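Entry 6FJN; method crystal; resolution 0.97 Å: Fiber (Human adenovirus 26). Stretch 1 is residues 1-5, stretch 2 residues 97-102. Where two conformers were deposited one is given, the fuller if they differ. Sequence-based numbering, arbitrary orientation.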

# COMPACT_ATOMS: atom_id res chain seq x y z
N ARG A 1 -17.36 -9.65 -13.05
CA ARG A 1 -17.07 -8.25 -12.62
C ARG A 1 -15.98 -8.19 -11.54
O ARG A 1 -15.80 -9.10 -10.74
CB ARG A 1 -18.35 -7.50 -12.28
CG ARG A 1 -18.25 -5.97 -12.44
CD ARG A 1 -18.05 -5.24 -11.10
NE ARG A 1 -16.96 -4.25 -11.08
CZ ARG A 1 -16.78 -3.22 -11.91
NH1 ARG A 1 -17.67 -2.92 -12.85
NH2 ARG A 1 -15.72 -2.44 -11.72
N ARG A 2 -15.20 -7.11 -11.61
CA ARG A 2 -13.90 -7.02 -10.96
C ARG A 2 -13.84 -6.13 -9.75
O ARG A 2 -12.80 -6.12 -9.15
CB ARG A 2 -12.79 -6.59 -11.94
CG ARG A 2 -12.12 -7.71 -12.75
CD ARG A 2 -12.96 -8.99 -12.87
NE ARG A 2 -12.38 -10.17 -12.21
CZ ARG A 2 -12.96 -11.38 -12.23
NH1 ARG A 2 -12.41 -12.43 -11.64
NH2 ARG A 2 -14.11 -11.53 -12.86
N THR A 3 -14.92 -5.48 -9.32
CA THR A 3 -14.91 -4.73 -8.06
C THR A 3 -16.13 -5.11 -7.22
O THR A 3 -17.28 -5.08 -7.68
CB THR A 3 -14.72 -3.19 -8.23
OG1 THR A 3 -13.33 -2.90 -8.60
CG2 THR A 3 -15.06 -2.46 -7.00
N LEU A 4 -15.89 -5.45 -5.96
CA LEU A 4 -16.94 -5.56 -4.93
C LEU A 4 -16.79 -4.35 -4.03
O LEU A 4 -15.65 -4.02 -3.61
CB LEU A 4 -16.74 -6.76 -4.06
CG LEU A 4 -17.07 -8.15 -4.44
CD1 LEU A 4 -16.80 -9.07 -3.25
CD2 LEU A 4 -18.53 -8.19 -4.80
N TRP A 5 -17.89 -3.66 -3.71
CA TRP A 5 -17.74 -2.50 -2.86
C TRP A 5 -19.00 -2.19 -2.10
O TRP A 5 -20.09 -2.76 -2.32
CB TRP A 5 -17.27 -1.31 -3.69
CG TRP A 5 -18.21 -0.67 -4.65
CD1 TRP A 5 -19.44 -1.06 -5.05
CD2 TRP A 5 -17.92 0.56 -5.33
NE1 TRP A 5 -19.95 -0.14 -5.95
CE2 TRP A 5 -19.02 0.85 -6.14
CE3 TRP A 5 -16.81 1.41 -5.35
CZ2 TRP A 5 -19.06 2.01 -6.93
CZ3 TRP A 5 -16.84 2.53 -6.16
CH2 TRP A 5 -17.96 2.83 -6.90
N ASN A 97 -21.88 -15.05 -6.60
CA ASN A 97 -20.60 -15.75 -6.23
C ASN A 97 -19.47 -14.77 -6.25
O ASN A 97 -19.38 -13.95 -7.18
CB ASN A 97 -20.24 -16.88 -7.24
CG ASN A 97 -18.93 -17.70 -6.90
OD1 ASN A 97 -17.73 -17.23 -7.05
ND2 ASN A 97 -19.14 -18.95 -6.54
N ALA A 98 -18.62 -14.84 -5.24
CA ALA A 98 -17.45 -13.98 -5.14
C ALA A 98 -16.21 -14.70 -4.59
O ALA A 98 -15.37 -14.07 -3.96
CB ALA A 98 -17.84 -12.81 -4.29
N VAL A 99 -16.09 -16.01 -4.86
CA VAL A 99 -14.96 -16.77 -4.38
C VAL A 99 -13.60 -16.12 -4.83
O VAL A 99 -12.69 -16.09 -4.07
CB VAL A 99 -15.08 -18.27 -4.71
CG1 VAL A 99 -13.82 -19.00 -4.27
CG2 VAL A 99 -16.26 -18.85 -3.96
N PRO A 100 -13.53 -15.60 -6.08
CA PRO A 100 -12.26 -14.98 -6.50
C PRO A 100 -11.84 -13.74 -5.72
O PRO A 100 -10.71 -13.26 -5.94
CB PRO A 100 -12.47 -14.66 -7.97
CG PRO A 100 -13.50 -15.71 -8.39
CD PRO A 100 -14.46 -15.71 -7.21
N PHE A 101 -12.71 -13.21 -4.87
CA PHE A 101 -12.38 -12.08 -3.97
C PHE A 101 -12.05 -12.55 -2.59
O PHE A 101 -11.69 -11.73 -1.75
CB PHE A 101 -13.54 -11.10 -3.89
CG PHE A 101 -13.80 -10.37 -5.18
CD1 PHE A 101 -14.48 -10.96 -6.22
CD2 PHE A 101 -13.33 -9.07 -5.36
CE1 PHE A 101 -14.70 -10.29 -7.41
CE2 PHE A 101 -13.56 -8.42 -6.55
CZ PHE A 101 -14.23 -9.01 -7.54
N MET A 102 -12.20 -13.85 -2.30
CA MET A 102 -12.03 -14.31 -0.93
C MET A 102 -10.55 -14.49 -0.61
O MET A 102 -9.74 -14.80 -1.49
CB MET A 102 -12.77 -15.62 -0.71
CG MET A 102 -14.27 -15.45 -0.76
SD MET A 102 -14.91 -14.36 0.54
CE MET A 102 -15.26 -12.83 -0.36

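Contacts between segments far apart in sequence need no hydrogen bonds when one aromatic ring can serve both apolar and polar neighbours, and this pair from the adenovirus 26 fiber is a compact example. The first stretch enters a strand at Thr3, whereas the second makes a short 3-10 turn over residues 99–101. That turn is held by backbone hydrogen bonds from Phe101 N to Ala98 O and from Met102 N to Val99 O, both 2.9 Å, and Val99 N also donates to Asn97 OD1 at 3.0 Å. The two backbones stay well apart, with Leu4 CA and Phe101 CA 8.0 Å from each other, so side chains must fill the gap.

Phe101 does most of this work. The CA-to-CB bond of Leu4 points toward the second stretch, and the side chain lies over one face of the Phe101 ring: Leu4 CG sits 3.9 Å from the ring centroid, 9° off the normal, a nearly ideal CH-pi geometry. Leu4 CD1 also packs 4.0 Å from Ala98 CB, extending the apolar patch. The ring edge meets backbone instead. Arg1 O lies 3.6 Å from Phe101 CZ and Arg2 O 3.6 Å from Phe101 CE2, placing carbonyl oxygens near the ring plane, where the slightly positive C-H rim suits them. At the exposed margin, Arg2 NH1 merely approaches Pro100 CB, at 4.3 Å.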